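PDB 3WX5: cellulase, which hydrolyses internal beta-1,4-glucosidic bonds of cellulose, acting as an endoglucanase of glycoside hydrolase family 12. Local coordinates for residues Tyr36-Asn41 with Gly58-Thr63; Thr47-Glu52 with Ala75-Tyr80; Trp169-Ala174 with Val205-Ile210; Ile181-Thr186 with Lys198-Asp203. All blocks are in the same frame, centred on the assembly; numbering follows the deposited sequence.

In the fold
The four contacts form two pairs on opposite sides of the chain's centre. Contacts 1 and 2, with centres about 6 Å apart, pack the six-stranded sheet (strands 49-54 and 60-65) against strands 36-39 and 78-80 of the larger sheet and the loops beside them; their segments alternate along the chain. Contacts 3 and 4, with centres about 7 Å apart, set neighbouring strands 167-175 and 179-185 of that larger sheet against helix 197-206 and the turn after it. Between the pairs, centres lie about 24 to 28 Å apart, with no touch. In this family the larger sheet lines the cellulose-binding cleft.

Contact 1. Residues Tyr36-Asn41 with Gly58-Thr63; sequences YRVINN and GNFILT
V38 drops from strand 36-39 onto F60 of the facing sheet and G58 in the loop just before it, a small piece of the hydrophobic seam inside a family 12 beta-jelly-roll sandwich. Along the strand, Y36 comes first; its CB also points to this side, but its hydroxyl goes on to the backbone N of V239 in strand 233-243. R37 alternates to the other side, where it pairs with D30. V38 then carries the contact with its two methyls. With CG1 anti to the backbone N (chi1 176°), the branches part: CG1 lies 3.7 Å from F60 CD2, meeting the ring obliquely, and CG2 sits 3.6 Å from G58 O. A beta-branched valine suits the extended backbone, and its two short branches reach F60 with one methyl and G58 O with the other. Glycine fits at 58 because phi is positive (74°); a CB there would also be directed at V38, already close to its CG2. Trimming V38 to an alanine removes both methyls and would probably open a gap beside F60 CD2 and over G58 O. Past the strand, N40 sends ND2 to the carbonyl oxygen of D24.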
# COMPACT_ATOMS: atom_id res chain seq x y z
N TYR A 36 13.11 -5.01 -0.70
CA TYR A 36 11.65 -5.01 -0.53
C TYR A 36 11.19 -6.37 -0.02
O TYR A 36 11.97 -7.32 -0.00
CB TYR A 36 10.92 -4.65 -1.85
CG TYR A 36 11.38 -3.37 -2.49
CD1 TYR A 36 11.23 -2.14 -1.85
CD2 TYR A 36 12.02 -3.39 -3.73
CE1 TYR A 36 11.76 -0.98 -2.40
CE2 TYR A 36 12.50 -2.22 -4.31
CZ TYR A 36 12.39 -1.04 -3.63
OH TYR A 36 12.90 0.10 -4.18
N ARG A 37 9.94 -6.44 0.40
CA ARG A 37 9.33 -7.69 0.84
C ARG A 37 7.97 -7.78 0.19
O ARG A 37 7.25 -6.79 0.17
CB ARG A 37 9.13 -7.63 2.34
CG ARG A 37 8.87 -8.96 2.99
CD ARG A 37 9.64 -9.02 4.30
NE ARG A 37 8.90 -9.81 5.26
CZ ARG A 37 9.05 -11.12 5.40
NH1 ARG A 37 9.94 -11.77 4.66
NH2 ARG A 37 8.30 -11.77 6.28
N VAL A 38 7.57 -8.99 -0.20
CA VAL A 38 6.25 -9.21 -0.77
C VAL A 38 5.43 -10.11 0.17
O VAL A 38 5.96 -11.07 0.75
CB VAL A 38 6.33 -9.83 -2.18
CG1 VAL A 38 4.92 -10.16 -2.72
CG2 VAL A 38 7.08 -8.86 -3.13
N ILE A 39 4.17 -9.74 0.39
CA ILE A 39 3.36 -10.45 1.37
C ILE A 39 2.06 -10.86 0.72
O ILE A 39 1.45 -10.05 -0.00
CB ILE A 39 3.08 -9.59 2.64
CG1 ILE A 39 2.63 -8.16 2.26
CG2 ILE A 39 4.32 -9.54 3.55
CD1 ILE A 39 2.20 -7.31 3.48
N ASN A 40 1.62 -12.10 0.95
CA ASN A 40 0.33 -12.55 0.46
C ASN A 40 -0.78 -11.85 1.22
O ASN A 40 -1.75 -11.34 0.62
CB ASN A 40 0.22 -14.09 0.58
CG ASN A 40 -0.78 -14.69 -0.41
OD1 ASN A 40 -0.96 -14.19 -1.52
ND2 ASN A 40 -1.39 -15.82 -0.02
N ASN A 41 -0.65 -11.82 2.53
CA ASN A 41 -1.40 -10.88 3.37
C ASN A 41 -2.92 -11.00 3.22
O ASN A 41 -3.61 -9.99 2.98
CB ASN A 41 -0.94 -9.44 3.07
CG ASN A 41 -1.43 -8.43 4.12
OD1 ASN A 41 -1.62 -8.78 5.30
ND2 ASN A 41 -1.62 -7.17 3.71
N GLY A 58 10.64 -8.43 -7.37
CA GLY A 58 9.47 -8.34 -6.52
C GLY A 58 8.16 -8.21 -7.26
O GLY A 58 7.10 -8.14 -6.63
N ASN A 59 8.19 -8.30 -8.59
CA ASN A 59 6.93 -8.31 -9.37
C ASN A 59 6.09 -9.50 -8.88
O ASN A 59 6.64 -10.55 -8.53
CB ASN A 59 7.18 -8.51 -10.87
CG ASN A 59 7.93 -7.36 -11.52
OD1 ASN A 59 8.16 -6.31 -10.91
ND2 ASN A 59 8.32 -7.56 -12.78
N PHE A 60 4.76 -9.35 -8.87
CA PHE A 60 3.90 -10.47 -8.47
C PHE A 60 2.58 -10.49 -9.22
O PHE A 60 2.08 -9.44 -9.64
CB PHE A 60 3.72 -10.59 -6.94
CG PHE A 60 2.93 -9.47 -6.30
CD1 PHE A 60 1.52 -9.49 -6.30
CD2 PHE A 60 3.57 -8.42 -5.64
CE1 PHE A 60 0.77 -8.46 -5.71
CE2 PHE A 60 2.83 -7.39 -5.00
CZ PHE A 60 1.42 -7.41 -5.04
N ILE A 61 2.03 -11.68 -9.43
CA ILE A 61 0.72 -11.78 -10.08
C ILE A 61 -0.18 -12.66 -9.23
O ILE A 61 0.29 -13.65 -8.64
CB ILE A 61 0.87 -12.35 -11.54
CG1 ILE A 61 -0.49 -12.44 -12.24
CG2 ILE A 61 1.53 -13.72 -11.50
CD1 ILE A 61 -0.38 -12.56 -13.77
N LEU A 62 -1.45 -12.26 -9.10
CA LEU A 62 -2.45 -13.10 -8.39
C LEU A 62 -2.78 -14.28 -9.32
O LEU A 62 -3.40 -14.10 -10.39
CB LEU A 62 -3.73 -12.31 -8.10
CG LEU A 62 -3.73 -11.43 -6.83
CD1 LEU A 62 -3.81 -12.27 -5.54
CD2 LEU A 62 -2.52 -10.50 -6.81
N THR A 63 -2.37 -15.48 -8.91
CA THR A 63 -2.67 -16.68 -9.70
C THR A 63 -3.89 -17.40 -9.18
O THR A 63 -4.48 -18.24 -9.88
CB THR A 63 -1.48 -17.67 -9.74
OG1 THR A 63 -1.16 -18.07 -8.41
CG2 THR A 63 -0.25 -17.02 -10.40

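Contact 2. Residues Thr47-Glu52 with Ala75-Tyr80; sequences TAQCIE and AYPAIY
Q49 and I51, two residues apart on strand 49-54, both face the segment 75-80 and close on A75 and P77. The apolar contacts are modest. I51 CG2 meets P77 CB at 4.1 Å, ring and branch meeting at a slant in a loose apolar touch, and the compact proline ring offers its CB, CG and CD edge to the opposite strand without a backbone N-H to satisfy. The amide contacts are closer. Q49 is extended, its chi1 of 179° throwing the side chain straight out from the strand, and this carries its amide across the proline: NE2 lies 3.6 Å from P77 CB, while OE1 presses to within 3.1 Å of A75 CB. Alanine suits that spot, because its small methyl lies close against the oxygen, where a longer side chain would crowd the amide. The polar bonds of the amide run elsewhere: NE2 donates to N40 OD1, and OE1 is bonded to H67 NE2. With both ends engaged, the buried amide is held against rotation and its orientation is set. C50, on the alternate side of the strand, forms a disulfide with C23 and so ties strand 49-54 to the N-terminal part of the chain. A strand of one sheet packing on the loop that enters a strand of the other is typical of a beta-sandwich, here the jelly roll of family 12 glycoside hydrolases.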
# COMPACT_ATOMS: atom_id res chain seq x y z
N THR A 47 -10.65 -17.29 2.74
CA THR A 47 -10.59 -17.68 1.31
C THR A 47 -9.18 -17.77 0.70
O THR A 47 -8.25 -17.04 1.08
CB THR A 47 -11.52 -16.81 0.42
OG1 THR A 47 -11.40 -15.42 0.81
CG2 THR A 47 -12.96 -17.24 0.65
N ALA A 48 -9.03 -18.64 -0.30
CA ALA A 48 -7.73 -18.97 -0.82
C ALA A 48 -7.18 -17.87 -1.75
O ALA A 48 -7.90 -17.31 -2.59
CB ALA A 48 -7.78 -20.32 -1.56
N GLN A 49 -5.87 -17.71 -1.69
CA GLN A 49 -5.17 -16.79 -2.60
C GLN A 49 -3.73 -17.25 -2.77
O GLN A 49 -3.05 -17.54 -1.79
CB GLN A 49 -5.18 -15.37 -2.01
CG GLN A 49 -4.47 -14.34 -2.86
CD GLN A 49 -4.36 -13.01 -2.10
OE1 GLN A 49 -5.37 -12.37 -1.82
NE2 GLN A 49 -3.17 -12.69 -1.64
N CYS A 50 -3.26 -17.23 -4.01
CA CYS A 50 -1.84 -17.44 -4.30
C CYS A 50 -1.29 -16.29 -5.12
O CYS A 50 -1.97 -15.75 -5.97
CB CYS A 50 -1.63 -18.73 -5.09
SG CYS A 50 -2.24 -20.20 -4.20
N ILE A 51 -0.03 -15.93 -4.86
CA ILE A 51 0.68 -15.02 -5.75
C ILE A 51 1.97 -15.66 -6.25
O ILE A 51 2.70 -16.31 -5.48
CB ILE A 51 1.01 -13.67 -5.04
CG1 ILE A 51 1.75 -13.88 -3.72
CG2 ILE A 51 -0.31 -12.89 -4.80
CD1 ILE A 51 2.11 -12.55 -2.96
N GLU A 52 2.30 -15.38 -7.51
CA GLU A 52 3.57 -15.80 -8.06
C GLU A 52 4.53 -14.62 -8.06
O GLU A 52 4.24 -13.58 -8.65
CB GLU A 52 3.37 -16.34 -9.48
CG GLU A 52 4.66 -16.69 -10.20
CD GLU A 52 4.40 -17.29 -11.58
OE1 GLU A 52 4.10 -18.49 -11.64
OE2 GLU A 52 4.35 -16.54 -12.58
N ALA A 75 -8.14 -9.16 1.63
CA ALA A 75 -6.70 -9.38 1.43
C ALA A 75 -6.09 -8.10 0.88
O ALA A 75 -6.75 -7.34 0.17
CB ALA A 75 -6.45 -10.52 0.40
N TYR A 76 -4.79 -7.95 1.09
CA TYR A 76 -4.01 -6.89 0.44
C TYR A 76 -2.61 -7.47 0.13
O TYR A 76 -1.63 -7.15 0.80
CB TYR A 76 -3.94 -5.68 1.37
CG TYR A 76 -3.12 -4.49 0.83
CD1 TYR A 76 -3.47 -3.84 -0.35
CD2 TYR A 76 -2.00 -4.04 1.53
CE1 TYR A 76 -2.73 -2.71 -0.81
CE2 TYR A 76 -1.25 -2.94 1.07
CZ TYR A 76 -1.60 -2.29 -0.09
OH TYR A 76 -0.81 -1.25 -0.55
N PRO A 77 -2.54 -8.38 -0.85
CA PRO A 77 -1.22 -8.78 -1.38
C PRO A 77 -0.44 -7.53 -1.83
O PRO A 77 -1.02 -6.65 -2.47
CB PRO A 77 -1.56 -9.65 -2.60
CG PRO A 77 -2.98 -9.17 -3.01
CD PRO A 77 -3.66 -8.84 -1.70
N ALA A 78 0.80 -7.41 -1.38
CA ALA A 78 1.50 -6.12 -1.46
C ALA A 78 3.02 -6.28 -1.46
O ALA A 78 3.53 -7.29 -1.01
CB ALA A 78 1.08 -5.22 -0.28
N ILE A 79 3.72 -5.25 -1.92
CA ILE A 79 5.17 -5.18 -1.82
C ILE A 79 5.49 -3.93 -1.00
O ILE A 79 4.73 -2.95 -1.02
CB ILE A 79 5.85 -5.12 -3.21
CG1 ILE A 79 7.37 -5.03 -3.07
CG2 ILE A 79 5.24 -4.01 -4.14
CD1 ILE A 79 8.14 -5.42 -4.37
N TYR A 80 6.55 -3.98 -0.21
CA TYR A 80 6.86 -2.85 0.65
C TYR A 80 8.33 -2.62 0.90
O TYR A 80 9.16 -3.55 0.86
CB TYR A 80 6.07 -2.92 1.98
CG TYR A 80 6.52 -3.99 2.96
CD1 TYR A 80 7.46 -3.70 3.94
CD2 TYR A 80 5.86 -5.21 3.03
CE1 TYR A 80 7.85 -4.67 4.88
CE2 TYR A 80 6.21 -6.18 3.98
CZ TYR A 80 7.21 -5.90 4.90
OH TYR A 80 7.55 -6.83 5.86

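Contact 3. Residues Trp169-Ala174 with Val205-Ile210; sequences WEVWFA and VARGYI
F173 and Y209 lie almost flat on each other, and this is the tight part of the contact. Their rings form an offset stack with centroids 3.9 Å apart and planes only 4° from parallel; the closest pair is F173 CE1 and Y209 CD1 at 3.4 Å. A chi1 of 175° sends the F173 ring out from strand 167-175 over one face of the tyrosine. On the opposite face of Y209 sits R207 CB, 3.6 Å above its ring plane, so the tyrosine ring is sandwiched between F173 and this CB, the latter offset toward the rim. With a leucine in place of Y209 the flat partner is lost, and F173 is likely to be left without its stack and freer to turn. The turn itself is a Schellman motif that ends helix 197-206: G208, at positive phi, bonds its N to V205 O at 3.0 Å, and glycine suits a conformation where a CB would be jammed against the carbonyl before it. Beside the stack the packing is looser. The partly exposed R207 passes V171, with NE 3.9 Å from V171 CG1, and V171 CG2 lies over a face of the guanidinium, whose polar end is held by D203. On the other side of the strand, W172 turns away from the helix end, and its NE1 donates to E170 OE1 at 3.0 Å in the plane of the indole.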
# COMPACT_ATOMS: atom_id res chain seq x y z
N TRP A 169 -7.13 14.39 -6.76
CA TRP A 169 -7.54 13.32 -5.84
C TRP A 169 -8.73 13.72 -4.97
O TRP A 169 -8.78 14.82 -4.45
CB TRP A 169 -6.36 12.93 -4.90
CG TRP A 169 -5.02 12.81 -5.65
CD1 TRP A 169 -4.19 13.85 -6.00
CD2 TRP A 169 -4.41 11.62 -6.16
NE1 TRP A 169 -3.14 13.37 -6.77
CE2 TRP A 169 -3.24 12.01 -6.87
CE3 TRP A 169 -4.72 10.25 -6.09
CZ2 TRP A 169 -2.36 11.08 -7.44
CZ3 TRP A 169 -3.88 9.34 -6.73
CH2 TRP A 169 -2.71 9.76 -7.40
N GLU A 170 -9.62 12.76 -4.75
CA GLU A 170 -10.58 12.80 -3.63
C GLU A 170 -9.88 12.51 -2.33
O GLU A 170 -9.11 11.56 -2.26
CB GLU A 170 -11.64 11.72 -3.84
CG GLU A 170 -12.35 11.80 -5.21
CD GLU A 170 -13.30 10.66 -5.44
OE1 GLU A 170 -13.52 9.88 -4.50
OE2 GLU A 170 -13.81 10.50 -6.57
N VAL A 171 -10.21 13.27 -1.27
CA VAL A 171 -9.64 12.99 0.04
C VAL A 171 -10.72 12.38 0.93
O VAL A 171 -11.82 12.94 1.03
CB VAL A 171 -9.06 14.27 0.70
CG1 VAL A 171 -8.31 13.93 1.96
CG2 VAL A 171 -8.12 15.02 -0.28
N TRP A 172 -10.45 11.18 1.46
CA TRP A 172 -11.38 10.47 2.37
C TRP A 172 -10.74 10.31 3.72
O TRP A 172 -9.52 10.10 3.79
CB TRP A 172 -11.67 9.07 1.83
CG TRP A 172 -12.43 9.09 0.54
CD1 TRP A 172 -11.98 9.47 -0.70
CD2 TRP A 172 -13.81 8.78 0.39
NE1 TRP A 172 -13.01 9.41 -1.63
CE2 TRP A 172 -14.14 8.96 -0.97
CE3 TRP A 172 -14.78 8.27 1.27
CZ2 TRP A 172 -15.42 8.69 -1.47
CZ3 TRP A 172 -16.06 8.04 0.79
CH2 TRP A 172 -16.37 8.24 -0.58
N PHE A 173 -11.53 10.43 4.79
CA PHE A 173 -10.97 10.38 6.14
C PHE A 173 -11.85 9.51 7.03
O PHE A 173 -13.07 9.68 7.04
CB PHE A 173 -10.88 11.79 6.76
CG PHE A 173 -10.42 11.80 8.20
CD1 PHE A 173 -9.17 11.30 8.53
CD2 PHE A 173 -11.29 12.15 9.22
CE1 PHE A 173 -8.75 11.25 9.85
CE2 PHE A 173 -10.88 12.11 10.54
CZ PHE A 173 -9.61 11.63 10.85
N ALA A 174 -11.25 8.58 7.79
CA ALA A 174 -11.98 7.95 8.89
C ALA A 174 -11.20 8.08 10.18
O ALA A 174 -10.01 7.76 10.22
CB ALA A 174 -12.24 6.46 8.59
N VAL A 205 -0.78 15.98 6.90
CA VAL A 205 -0.31 16.76 8.04
C VAL A 205 -1.06 18.09 8.12
O VAL A 205 -1.47 18.54 9.21
CB VAL A 205 1.21 17.02 7.95
CG1 VAL A 205 1.62 18.14 8.94
CG2 VAL A 205 1.99 15.70 8.24
N ALA A 206 -1.15 18.77 6.98
CA ALA A 206 -1.85 20.08 6.97
C ALA A 206 -3.28 19.95 7.44
O ALA A 206 -3.79 20.86 8.11
CB ALA A 206 -1.78 20.74 5.60
N ARG A 207 -3.93 18.83 7.12
CA ARG A 207 -5.33 18.60 7.53
C ARG A 207 -5.50 18.23 8.99
O ARG A 207 -6.62 18.15 9.49
CB ARG A 207 -6.02 17.56 6.64
CG ARG A 207 -6.11 17.99 5.18
CD ARG A 207 -6.74 16.96 4.28
NE ARG A 207 -6.63 17.37 2.90
CZ ARG A 207 -7.43 18.27 2.32
NH1 ARG A 207 -8.41 18.82 3.01
NH2 ARG A 207 -7.16 18.70 1.10
N GLY A 208 -4.39 17.94 9.67
CA GLY A 208 -4.43 17.52 11.05
C GLY A 208 -4.63 16.02 11.21
O GLY A 208 -4.89 15.55 12.31
N TYR A 209 -4.47 15.26 10.12
CA TYR A 209 -4.71 13.81 10.16
C TYR A 209 -3.46 13.03 10.53
O TYR A 209 -3.55 11.87 10.95
CB TYR A 209 -5.23 13.30 8.81
CG TYR A 209 -6.54 13.95 8.36
CD1 TYR A 209 -7.49 14.35 9.28
CD2 TYR A 209 -6.90 13.96 7.02
CE1 TYR A 209 -8.72 14.93 8.86
CE2 TYR A 209 -8.12 14.52 6.58
CZ TYR A 209 -9.00 15.00 7.50
OH TYR A 209 -10.22 15.50 7.09
N ILE A 210 -2.30 13.58 10.23
CA ILE A 210 -1.05 12.93 10.61
C ILE A 210 -0.26 13.94 11.43
O ILE A 210 -0.12 15.10 11.05
CB ILE A 210 -0.24 12.50 9.36
CG1 ILE A 210 -0.94 11.32 8.65
CG2 ILE A 210 1.18 12.06 9.78
CD1 ILE A 210 -0.24 10.84 7.46

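Contact 4. Residues Ile181-Thr186 with Lys198-Asp203; sequences IAYRRT and KAFIDD
Y183 meets helix 197-206 in two ways, through the face of its ring and through its hydroxyl. F200 comes at the face: its ring edge is directed at the phenol ring in an edge-to-face pair, centroids 5.1 Å apart and planes at 70°. The touching atom is F200 CD2, 3.5 Å from Y183 CG and off toward the rim of the tyrosine ring. A phenylalanine suits this place because a flat, apolar edge can be set down on the ring, and it also forms an edge-to-face pair with W169. D203, one turn further along the helix, deals with the polar end. The trans first torsion (chi1 176°) swings its carboxylate toward the strand, where OD2 lies in the plane of the phenol ring at its edge. Y183 OH donates to D203 OD2 (2.7 Å), which accepts on its anti lone pair, with the carboxylate turned 74° from the ring. The buried phenol thus has a strong acceptor, while D203 OD2 has R207 NE as a second partner, in a salt bridge. Gripped by a cation and a hydroxyl, the carboxylate is likely to stay ionised and to fasten the helix to the strand.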
# COMPACT_ATOMS: atom_id res chain seq x y z
N ILE A 181 -6.53 7.93 6.02
CA ILE A 181 -6.68 8.93 4.97
C ILE A 181 -6.49 8.26 3.62
O ILE A 181 -5.51 7.56 3.41
CB ILE A 181 -5.63 10.08 5.07
CG1 ILE A 181 -5.41 10.53 6.53
CG2 ILE A 181 -6.12 11.27 4.24
CD1 ILE A 181 -4.18 9.91 7.21
N ALA A 182 -7.47 8.41 2.73
CA ALA A 182 -7.31 7.80 1.40
C ALA A 182 -7.39 8.88 0.33
O ALA A 182 -8.31 9.72 0.33
CB ALA A 182 -8.38 6.76 1.17
N TYR A 183 -6.46 8.82 -0.62
CA TYR A 183 -6.52 9.72 -1.78
C TYR A 183 -6.90 8.88 -2.97
O TYR A 183 -6.13 8.04 -3.39
CB TYR A 183 -5.16 10.38 -2.03
CG TYR A 183 -4.75 11.29 -0.88
CD1 TYR A 183 -4.12 10.77 0.25
CD2 TYR A 183 -5.06 12.66 -0.90
CE1 TYR A 183 -3.78 11.60 1.34
CE2 TYR A 183 -4.71 13.50 0.17
CZ TYR A 183 -4.07 12.96 1.28
OH TYR A 183 -3.82 13.73 2.40
N ARG A 184 -8.08 9.13 -3.53
CA ARG A 184 -8.53 8.34 -4.67
C ARG A 184 -8.36 9.20 -5.92
O ARG A 184 -9.02 10.23 -6.05
CB ARG A 184 -10.01 7.96 -4.50
CG ARG A 184 -10.50 7.00 -5.59
CD ARG A 184 -12.03 6.76 -5.52
NE ARG A 184 -12.31 5.47 -6.14
CZ ARG A 184 -13.29 4.65 -5.76
NH1 ARG A 184 -14.17 5.05 -4.84
NH2 ARG A 184 -13.39 3.44 -6.30
N ARG A 185 -7.61 8.70 -6.90
CA ARG A 185 -7.33 9.53 -8.10
C ARG A 185 -8.66 9.79 -8.80
O ARG A 185 -9.53 8.91 -8.81
CB ARG A 185 -6.38 8.81 -9.05
CG ARG A 185 -5.54 9.77 -9.90
CD ARG A 185 -4.54 8.96 -10.74
NE ARG A 185 -3.59 9.82 -11.45
CZ ARG A 185 -3.85 10.48 -12.57
NH1 ARG A 185 -5.06 10.39 -13.14
NH2 ARG A 185 -2.87 11.15 -13.18
N THR A 186 -8.85 11.00 -9.33
CA THR A 186 -10.15 11.36 -9.94
C THR A 186 -10.37 10.59 -11.24
O THR A 186 -11.52 10.41 -11.68
CB THR A 186 -10.29 12.88 -10.20
OG1 THR A 186 -9.20 13.32 -11.01
CG2 THR A 186 -10.24 13.67 -8.88
N LYS A 198 5.57 12.27 -0.63
CA LYS A 198 5.66 13.27 0.44
C LYS A 198 4.54 14.32 0.27
O LYS A 198 4.03 14.85 1.25
CB LYS A 198 7.03 13.97 0.39
CG LYS A 198 7.35 14.93 1.55
CD LYS A 198 7.32 14.20 2.89
CE LYS A 198 7.66 15.10 4.10
NZ LYS A 198 7.86 16.57 3.84
N ALA A 199 4.13 14.58 -0.97
CA ALA A 199 3.05 15.57 -1.19
C ALA A 199 1.80 15.12 -0.43
O ALA A 199 1.12 15.94 0.21
CB ALA A 199 2.74 15.74 -2.67
N PHE A 200 1.47 13.82 -0.50
CA PHE A 200 0.30 13.31 0.22
C PHE A 200 0.47 13.38 1.72
O PHE A 200 -0.46 13.74 2.45
CB PHE A 200 -0.02 11.86 -0.21
CG PHE A 200 -0.28 11.71 -1.67
CD1 PHE A 200 0.77 11.53 -2.56
CD2 PHE A 200 -1.56 11.96 -2.19
CE1 PHE A 200 0.57 11.49 -3.94
CE2 PHE A 200 -1.79 11.85 -3.56
CZ PHE A 200 -0.71 11.62 -4.44
N ILE A 201 1.63 12.95 2.19
CA ILE A 201 1.95 13.09 3.58
C ILE A 201 1.77 14.51 4.10
O ILE A 201 1.10 14.72 5.12
CB ILE A 201 3.38 12.59 3.88
CG1 ILE A 201 3.49 11.11 3.48
CG2 ILE A 201 3.68 12.80 5.34
CD1 ILE A 201 4.91 10.46 3.72
N ASP A 202 2.31 15.50 3.38
CA ASP A 202 2.25 16.89 3.83
C ASP A 202 0.81 17.41 3.80
O ASP A 202 0.44 18.22 4.63
CB ASP A 202 3.16 17.79 2.97
CG ASP A 202 4.65 17.65 3.31
OD1 ASP A 202 4.98 16.88 4.24
OD2 ASP A 202 5.48 18.22 2.57
N ASP A 203 -0.00 16.91 2.86
CA ASP A 203 -1.42 17.33 2.82
C ASP A 203 -2.14 16.77 4.04
O ASP A 203 -2.91 17.47 4.72
CB ASP A 203 -2.08 16.86 1.52
CG ASP A 203 -3.57 17.18 1.48
OD1 ASP A 203 -3.93 18.34 1.13
OD2 ASP A 203 -4.37 16.31 1.87